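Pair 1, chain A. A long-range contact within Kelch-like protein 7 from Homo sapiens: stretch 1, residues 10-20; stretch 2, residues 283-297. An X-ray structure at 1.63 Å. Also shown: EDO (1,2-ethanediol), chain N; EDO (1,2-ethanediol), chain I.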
# COMPACT_ATOMS: atom_id res chain seq x y z
N LYS A 10 18.10 -11.98 14.64
CA LYS A 10 17.09 -10.95 15.05
C LYS A 10 15.97 -10.84 14.00
O LYS A 10 15.09 -11.72 13.95
CB LYS A 10 17.78 -9.60 15.29
N HIS A 11 16.00 -9.80 13.16
CA HIS A 11 14.95 -9.55 12.16
C HIS A 11 15.06 -10.52 10.99
O HIS A 11 16.15 -11.00 10.66
CB HIS A 11 15.01 -8.10 11.65
CG HIS A 11 14.73 -7.07 12.71
ND1 HIS A 11 13.50 -6.49 12.87
CD2 HIS A 11 15.54 -6.53 13.65
CE1 HIS A 11 13.55 -5.63 13.87
NE2 HIS A 11 14.78 -5.63 14.36
N ASP A 12 13.92 -10.79 10.35
CA ASP A 12 13.86 -11.74 9.27
C ASP A 12 12.71 -11.36 8.35
O ASP A 12 11.58 -11.85 8.51
CB ASP A 12 13.65 -13.16 9.81
CG ASP A 12 14.01 -14.24 8.81
OD1 ASP A 12 14.29 -13.91 7.64
OD2 ASP A 12 14.00 -15.43 9.19
N TYR A 13 13.00 -10.50 7.38
CA TYR A 13 11.97 -9.85 6.58
C TYR A 13 11.53 -10.69 5.39
O TYR A 13 12.32 -11.42 4.77
CB TYR A 13 12.43 -8.49 6.06
CG TYR A 13 12.74 -7.50 7.14
CD1 TYR A 13 14.04 -7.06 7.37
CD2 TYR A 13 11.72 -7.00 7.96
CE1 TYR A 13 14.32 -6.13 8.38
CE2 TYR A 13 11.99 -6.09 8.96
CZ TYR A 13 13.28 -5.66 9.17
OH TYR A 13 13.52 -4.75 10.17
N ARG A 14 10.25 -10.59 5.10
CA ARG A 14 9.64 -11.16 3.89
C ARG A 14 8.69 -10.12 3.38
O ARG A 14 8.23 -9.26 4.15
CB ARG A 14 8.83 -12.42 4.18
CG ARG A 14 9.59 -13.62 4.71
CD ARG A 14 10.48 -14.28 3.68
NE ARG A 14 11.00 -15.55 4.21
CZ ARG A 14 11.95 -15.65 5.14
NH1 ARG A 14 12.53 -14.57 5.66
NH2 ARG A 14 12.33 -16.85 5.56
N ILE A 15 8.39 -10.20 2.09
CA ILE A 15 7.31 -9.43 1.49
C ILE A 15 6.16 -10.40 1.23
O ILE A 15 6.33 -11.40 0.52
CB ILE A 15 7.76 -8.72 0.21
CG1 ILE A 15 8.97 -7.83 0.50
CG2 ILE A 15 6.57 -7.90 -0.36
CD1 ILE A 15 9.65 -7.20 -0.71
N ALA A 16 5.02 -10.14 1.86
CA ALA A 16 3.87 -11.05 1.79
C ALA A 16 2.86 -10.50 0.81
O ALA A 16 2.51 -9.32 0.84
CB ALA A 16 3.24 -11.19 3.14
N LEU A 17 2.39 -11.38 -0.07
CA LEU A 17 1.40 -11.03 -1.10
C LEU A 17 0.15 -11.87 -0.87
O LEU A 17 0.26 -13.10 -0.71
CB LEU A 17 1.96 -11.25 -2.49
CG LEU A 17 3.01 -10.22 -2.95
CD1 LEU A 17 4.30 -10.36 -2.20
CD2 LEU A 17 3.25 -10.35 -4.45
N PHE A 18 -1.01 -11.22 -0.85
CA PHE A 18 -2.28 -11.92 -0.60
C PHE A 18 -3.24 -11.75 -1.72
O PHE A 18 -3.60 -10.61 -2.07
CB PHE A 18 -2.91 -11.45 0.69
CG PHE A 18 -2.07 -11.71 1.93
CD1 PHE A 18 -1.12 -10.76 2.37
CD2 PHE A 18 -2.18 -12.91 2.62
CE1 PHE A 18 -0.34 -11.00 3.47
CE2 PHE A 18 -1.41 -13.15 3.74
CZ PHE A 18 -0.48 -12.19 4.18
N GLY A 19 -3.70 -12.88 -2.28
CA GLY A 19 -4.55 -12.86 -3.45
C GLY A 19 -5.66 -13.86 -3.45
O GLY A 19 -6.09 -14.29 -4.51
N GLY A 20 -6.14 -14.25 -2.26
CA GLY A 20 -7.31 -15.11 -2.16
C GLY A 20 -6.99 -16.51 -1.70
O GLY A 20 -6.00 -16.73 -1.00
N ALA A 283 7.26 -12.23 -11.67
CA ALA A 283 6.37 -11.40 -10.87
C ALA A 283 5.13 -12.20 -10.50
O ALA A 283 4.78 -13.23 -11.17
CB ALA A 283 6.01 -10.11 -11.62
N PHE A 284 4.46 -11.75 -9.44
CA PHE A 284 3.27 -12.39 -8.92
C PHE A 284 2.15 -12.20 -9.96
O PHE A 284 1.98 -11.10 -10.50
CB PHE A 284 2.88 -11.75 -7.58
CG PHE A 284 2.00 -12.62 -6.75
CD1 PHE A 284 2.49 -13.81 -6.28
CD2 PHE A 284 0.73 -12.23 -6.39
CE1 PHE A 284 1.72 -14.63 -5.52
CE2 PHE A 284 -0.05 -13.06 -5.61
CZ PHE A 284 0.45 -14.26 -5.17
N PRO A 285 1.39 -13.27 -10.26
CA PRO A 285 0.42 -13.17 -11.36
C PRO A 285 -0.92 -12.52 -10.97
O PRO A 285 -1.71 -12.17 -11.85
CB PRO A 285 0.21 -14.61 -11.76
CG PRO A 285 0.47 -15.39 -10.49
CD PRO A 285 1.61 -14.68 -9.86
N VAL A 286 -1.16 -12.38 -9.68
CA VAL A 286 -2.35 -11.70 -9.16
C VAL A 286 -2.04 -10.23 -8.96
O VAL A 286 -1.49 -9.82 -7.92
CB VAL A 286 -2.85 -12.34 -7.85
CG1 VAL A 286 -4.18 -11.67 -7.41
CG2 VAL A 286 -3.02 -13.84 -8.03
N THR A 287 -2.39 -9.43 -9.97
CA THR A 287 -1.97 -8.03 -10.01
C THR A 287 -2.73 -7.17 -9.01
O THR A 287 -2.25 -6.12 -8.62
CB THR A 287 -2.10 -7.43 -11.46
OG1 THR A 287 -3.46 -7.43 -11.87
CG2 THR A 287 -1.26 -8.25 -12.47
N SER A 288 -3.91 -7.62 -8.58
CA SER A 288 -4.68 -6.89 -7.58
C SER A 288 -4.47 -7.40 -6.15
O SER A 288 -5.33 -7.24 -5.29
CB SER A 288 -6.15 -6.94 -7.94
OG SER A 288 -6.59 -8.28 -7.98
N CYS A 289 -3.33 -8.01 -5.89
CA CYS A 289 -3.02 -8.56 -4.60
C CYS A 289 -2.79 -7.45 -3.59
O CYS A 289 -2.56 -6.29 -3.94
CB CYS A 289 -1.76 -9.42 -4.68
SG CYS A 289 -0.28 -8.54 -5.18
N LEU A 290 -2.88 -7.82 -2.32
CA LEU A 290 -2.42 -7.01 -1.21
C LEU A 290 -0.96 -7.35 -0.94
O LEU A 290 -0.52 -8.49 -1.14
CB LEU A 290 -3.30 -7.28 0.01
CG LEU A 290 -4.78 -7.04 -0.22
CD1 LEU A 290 -5.55 -7.49 1.01
CD2 LEU A 290 -5.00 -5.56 -0.52
N ILE A 291 -0.20 -6.34 -0.54
CA ILE A 291 1.24 -6.51 -0.30
C ILE A 291 1.67 -5.76 0.97
O ILE A 291 1.20 -4.63 1.24
CB ILE A 291 2.05 -5.99 -1.54
CG1 ILE A 291 3.56 -6.29 -1.35
CG2 ILE A 291 1.74 -4.51 -1.84
CD1 ILE A 291 4.40 -6.06 -2.65
N CYS A 292 2.55 -6.38 1.76
CA CYS A 292 3.13 -5.72 2.91
C CYS A 292 4.44 -6.40 3.28
O CYS A 292 4.70 -7.54 2.87
CB CYS A 292 2.17 -5.68 4.11
SG CYS A 292 1.77 -7.27 4.80
N VAL A 293 5.26 -5.69 4.03
CA VAL A 293 6.49 -6.25 4.56
C VAL A 293 6.19 -6.86 5.92
O VAL A 293 5.54 -6.20 6.78
CB VAL A 293 7.60 -5.20 4.69
CG1 VAL A 293 8.88 -5.81 5.35
CG2 VAL A 293 7.87 -4.60 3.34
N VAL A 294 6.61 -8.10 6.12
CA VAL A 294 6.48 -8.77 7.40
C VAL A 294 7.85 -9.04 8.02
O VAL A 294 8.81 -9.28 7.32
CB VAL A 294 5.69 -10.11 7.29
CG1 VAL A 294 4.38 -9.93 6.58
CG2 VAL A 294 6.49 -11.15 6.63
N ASP A 295 7.91 -9.00 9.34
CA ASP A 295 8.99 -9.62 10.10
C ASP A 295 8.54 -10.99 10.67
O ASP A 295 7.53 -11.07 11.41
CB ASP A 295 9.38 -8.72 11.24
CG ASP A 295 10.74 -9.05 11.79
OD1 ASP A 295 11.27 -10.14 11.48
OD2 ASP A 295 11.28 -8.21 12.53
N THR A 296 9.27 -12.07 10.35
CA THR A 296 8.87 -13.44 10.77
C THR A 296 9.51 -13.91 12.11
O THR A 296 9.37 -15.07 12.49
CB THR A 296 9.16 -14.51 9.65
OG1 THR A 296 10.57 -14.61 9.42
CG2 THR A 296 8.44 -14.17 8.33
N CYS A 297 10.17 -13.00 12.82
CA CYS A 297 10.92 -13.36 14.05
C CYS A 297 10.03 -13.73 15.26
O CYS A 297 9.00 -13.09 15.54
CB CYS A 297 11.88 -12.22 14.44
SG CYS A 297 11.07 -10.68 14.93
C1 EDO N . -5.75 -10.28 -12.24
O1 EDO N . -4.33 -10.18 -12.30
C2 EDO N . -6.15 -10.67 -10.85
O2 EDO N . -5.72 -9.63 -9.97
C1 EDO I . -5.71 -4.50 -10.92
O1 EDO I . -5.24 -5.77 -11.37
C2 EDO I . -4.54 -3.55 -10.77
O2 EDO I . -3.62 -3.94 -9.71

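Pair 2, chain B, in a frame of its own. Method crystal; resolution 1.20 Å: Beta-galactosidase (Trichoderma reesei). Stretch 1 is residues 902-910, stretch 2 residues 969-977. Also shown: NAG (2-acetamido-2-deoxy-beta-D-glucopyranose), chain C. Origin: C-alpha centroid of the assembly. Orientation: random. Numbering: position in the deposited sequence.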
# COMPACT_ATOMS: atom_id res chain seq x y z
N ILE B 902 -15.10 -3.65 12.85
CA ILE B 902 -14.45 -4.61 13.75
C ILE B 902 -13.50 -5.43 12.90
O ILE B 902 -13.92 -6.43 12.32
CB ILE B 902 -15.46 -5.53 14.46
CG1 ILE B 902 -16.52 -4.72 15.24
CG2 ILE B 902 -14.74 -6.52 15.34
CD1 ILE B 902 -17.77 -5.50 15.63
N PRO B 903 -12.23 -5.09 12.80
CA PRO B 903 -11.28 -5.89 12.02
C PRO B 903 -11.08 -7.30 12.57
O PRO B 903 -10.88 -7.47 13.76
CB PRO B 903 -9.99 -5.07 12.15
CG PRO B 903 -10.46 -3.68 12.42
CD PRO B 903 -11.65 -3.85 13.34
N LEU B 904 -11.13 -8.28 11.66
CA LEU B 904 -10.97 -9.70 12.04
C LEU B 904 -9.75 -10.29 11.37
O LEU B 904 -9.43 -9.93 10.22
CB LEU B 904 -12.20 -10.51 11.62
CG LEU B 904 -13.45 -10.16 12.45
CD1 LEU B 904 -14.62 -11.00 11.91
CD2 LEU B 904 -13.24 -10.38 13.93
N SER B 905 -9.09 -11.24 12.05
CA SER B 905 -7.94 -11.88 11.44
C SER B 905 -7.84 -13.30 11.95
O SER B 905 -8.43 -13.61 13.01
CB SER B 905 -6.63 -11.17 11.81
OG SER B 905 -6.60 -11.01 13.22
N PHE B 906 -7.19 -14.13 11.22
CA PHE B 906 -6.98 -15.54 11.55
C PHE B 906 -5.57 -15.71 12.06
O PHE B 906 -4.65 -15.33 11.36
CB PHE B 906 -7.23 -16.45 10.36
CG PHE B 906 -8.69 -16.44 9.92
CD1 PHE B 906 -9.15 -15.42 9.12
CD2 PHE B 906 -9.54 -17.45 10.33
CE1 PHE B 906 -10.50 -15.39 8.74
CE2 PHE B 906 -10.88 -17.41 9.96
CZ PHE B 906 -11.34 -16.39 9.16
N VAL B 907 -5.41 -16.30 13.26
CA VAL B 907 -4.07 -16.36 13.85
C VAL B 907 -3.61 -17.79 14.05
O VAL B 907 -4.33 -18.54 14.77
CB VAL B 907 -3.98 -15.64 15.21
CG1 VAL B 907 -2.59 -15.71 15.83
CG2 VAL B 907 -4.36 -14.18 14.99
N PHE B 908 -2.49 -18.17 13.49
CA PHE B 908 -1.89 -19.47 13.68
C PHE B 908 -0.91 -19.37 14.86
O PHE B 908 -0.12 -18.42 14.93
CB PHE B 908 -1.07 -19.81 12.42
CG PHE B 908 -1.91 -20.20 11.20
CD1 PHE B 908 -2.58 -19.26 10.44
CD2 PHE B 908 -2.05 -21.52 10.78
CE1 PHE B 908 -3.35 -19.62 9.32
CE2 PHE B 908 -2.77 -21.91 9.68
CZ PHE B 908 -3.41 -20.96 8.93
N ASP B 909 -0.96 -20.39 15.72
CA ASP B 909 -0.01 -20.50 16.83
C ASP B 909 1.29 -21.13 16.34
O ASP B 909 1.24 -22.20 15.73
CB ASP B 909 -0.65 -21.34 17.93
CG ASP B 909 0.02 -21.50 19.26
OD1 ASP B 909 1.11 -20.94 19.42
OD2 ASP B 909 -0.54 -22.18 20.15
N ASN B 910 2.43 -20.52 16.54
CA ASN B 910 3.64 -21.15 16.03
C ASN B 910 4.42 -21.77 17.18
O ASN B 910 5.08 -21.02 17.92
CB ASN B 910 4.52 -20.13 15.32
CG ASN B 910 5.77 -20.77 14.77
OD1 ASN B 910 5.84 -22.00 14.57
ND2 ASN B 910 6.79 -19.97 14.49
N LYS B 969 0.42 -30.78 12.29
CA LYS B 969 -0.90 -30.26 12.69
C LYS B 969 -0.75 -28.77 12.95
O LYS B 969 0.34 -28.27 13.17
CB LYS B 969 -1.41 -31.00 13.93
CG LYS B 969 -0.60 -30.70 15.18
CD LYS B 969 -1.11 -31.56 16.34
CE LYS B 969 -0.89 -33.03 16.10
NZ LYS B 969 0.55 -33.44 16.15
N VAL B 970 -1.87 -28.09 12.92
CA VAL B 970 -1.93 -26.69 13.30
C VAL B 970 -1.99 -26.63 14.83
O VAL B 970 -2.95 -27.15 15.41
CB VAL B 970 -3.13 -25.98 12.68
CG1 VAL B 970 -3.16 -24.51 13.13
CG2 VAL B 970 -3.09 -26.07 11.17
N PRO B 971 -1.00 -26.07 15.51
CA PRO B 971 -1.03 -26.10 17.00
C PRO B 971 -2.16 -25.29 17.59
O PRO B 971 -2.68 -25.60 18.68
CB PRO B 971 0.33 -25.52 17.38
CG PRO B 971 1.17 -25.66 16.15
CD PRO B 971 0.21 -25.41 14.99
N GLY B 972 -2.58 -24.20 16.92
CA GLY B 972 -3.69 -23.40 17.44
C GLY B 972 -4.10 -22.50 16.28
O GLY B 972 -3.26 -22.12 15.45
N LEU B 973 -5.40 -22.21 16.23
CA LEU B 973 -5.93 -21.38 15.15
C LEU B 973 -7.11 -20.62 15.74
O LEU B 973 -8.02 -21.25 16.30
CB LEU B 973 -6.36 -22.26 13.98
CG LEU B 973 -6.94 -21.50 12.78
CD1 LEU B 973 -5.86 -20.62 12.16
CD2 LEU B 973 -7.50 -22.52 11.80
N ALA B 974 -7.08 -19.28 15.71
CA ALA B 974 -8.09 -18.52 16.39
C ALA B 974 -8.47 -17.33 15.54
O ALA B 974 -7.68 -16.82 14.76
CB ALA B 974 -7.55 -18.08 17.75
N LEU B 975 -9.69 -16.88 15.69
CA LEU B 975 -10.16 -15.64 15.12
C LEU B 975 -9.88 -14.55 16.11
O LEU B 975 -10.29 -14.71 17.27
CB LEU B 975 -11.63 -15.91 14.80
CG LEU B 975 -12.40 -14.90 14.02
CD1 LEU B 975 -11.80 -14.82 12.61
CD2 LEU B 975 -13.88 -15.26 14.01
N LYS B 976 -9.23 -13.50 15.72
CA LYS B 976 -8.93 -12.35 16.58
C LYS B 976 -9.66 -11.11 16.07
O LYS B 976 -9.77 -10.86 14.86
CB LYS B 976 -7.41 -12.08 16.67
CG LYS B 976 -6.78 -13.34 17.28
CD LYS B 976 -7.22 -13.57 18.72
CE LYS B 976 -6.29 -14.55 19.42
NZ LYS B 976 -6.33 -14.45 20.90
N SER B 977 -10.14 -10.30 17.01
CA SER B 977 -10.77 -9.04 16.67
C SER B 977 -9.94 -7.88 17.26
O SER B 977 -9.33 -8.02 18.31
CB SER B 977 -12.21 -8.94 17.14
OG SER B 977 -12.23 -9.06 18.58
C1 NAG C . 7.94 -20.44 13.78
C2 NAG C . 8.29 -19.37 12.74
C3 NAG C . 9.59 -19.79 12.04
C4 NAG C . 10.72 -19.99 13.07
C5 NAG C . 10.23 -20.93 14.19
C6 NAG C . 11.25 -21.03 15.32
C7 NAG C . 6.37 -18.32 11.63
C8 NAG C . 5.13 -18.59 10.80
N2 NAG C . 7.20 -19.34 11.74
O3 NAG C . 9.93 -18.80 11.08
O4 NAG C . 11.78 -20.66 12.41
O5 NAG C . 9.00 -20.48 14.72
O6 NAG C . 10.82 -22.12 16.17
O7 NAG C . 6.55 -17.26 12.20

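The sharpest difference lies at the matched positions A:Asp295 and B:Ser977. In pair 1 the carboxylate of A:Asp295 reaches across to the loop that leads into the neighbouring strand: its OD1 accepts a hydrogen bond from A:Asp12 N at 3.0 Å, and its OD2 a weak one from A:His11 ND1 at 2.8 Å. In pair 2 the side chain at this position makes no hydrogen bond to the other stretch and packs instead. A:His11 is replaced by B:Ile902 and A:Asp12 by B:Pro903, whose ring nitrogen has no proton to offer a carboxylate. The short side chain of B:Ser977 instead meets hydrocarbon, its CB 3.9 Å from B:Ile902 CG2 and 3.7 Å from B:Leu904 CD2.

Beneath this contrast the backbones are nearly identical. Fourteen central residues superpose with an RMSD of 0.5 Å, and in each pair two strands run antiparallel, their directions 148° apart in pair 1 and 150° in pair 2. The ladders keep the same register. A:Arg14 with A:Val294 matches B:Ser905 with B:Lys976, and A:Ala16 with A:Cys292 matches B:Val907 with B:Ala974; all four are hydrogen-bonded pairs. Thus A:Ala16 N donates to A:Cys292 O at 2.8 Å, just as B:Val907 N donates to B:Ala974 O at 2.8 Å. These bonds join main-chain atoms, so they tolerate very different side chains.

On the face carrying A:Ile15, A:Leu17, A:Ile291 and A:Val293, pair 1 interlocks branched aliphatic chains: A:Ile15 CG2 lies 3.6 Å from A:Ile291 CG1, and A:Leu17 CD1 4.2 Å from that same CG1. Pair 2 fills the matched places with B:Phe906, B:Phe908, B:Leu973 and B:Leu975. Here flat rings receive methyl groups over their faces: B:Leu975 CD1 sits 3.9 Å from the centroid of the B:Phe906 ring, and B:Leu973 CD1 3.8 Å from that of B:Phe908. Leucine suits the task because its flexible end can bring a methyl onto a neighbouring ring. Pair 1 also uses a ring, but from outside the ladder: A:Leu17 CB stands 4.2 Å from the centroid of the A:Phe284 ring, over its face.

On the other face the long charged chain changes strand: A:Arg14 pairs with A:Val294, whereas B:Ser905 pairs with B:Lys976. A:Ala16 CB lies 3.8 Å from A:Val294 CG1. In pair 2 the larger B:Val907 meets the aliphatic stem of B:Lys976, with B:Val907 CG2 3.4 Å from B:Lys976 CG; the long lysine can cover its neighbour while its end leads away, into an exposed setting. A:Arg14 combines similar apolar contact with charge, its CB 3.6 Å from A:Val294 CG2 while its NH1 forms a salt bridge with A:Asp12 OD1 at 2.7 Å.

At the far end, buried A:Phe18 faces A:Leu290, CB to CB at 4.2 Å, whereas exposed B:Asp909 faces B:Gly972. Glycine fits closely there, since an ideal CB would lie 3.0 Å from B:Asp909 CB. Yet the main-chain link survives: A:Phe18 N to A:Leu290 O is 2.8 Å, and B:Asp909 N to B:Gly972 O 2.9 Å, both hydrogen bonds.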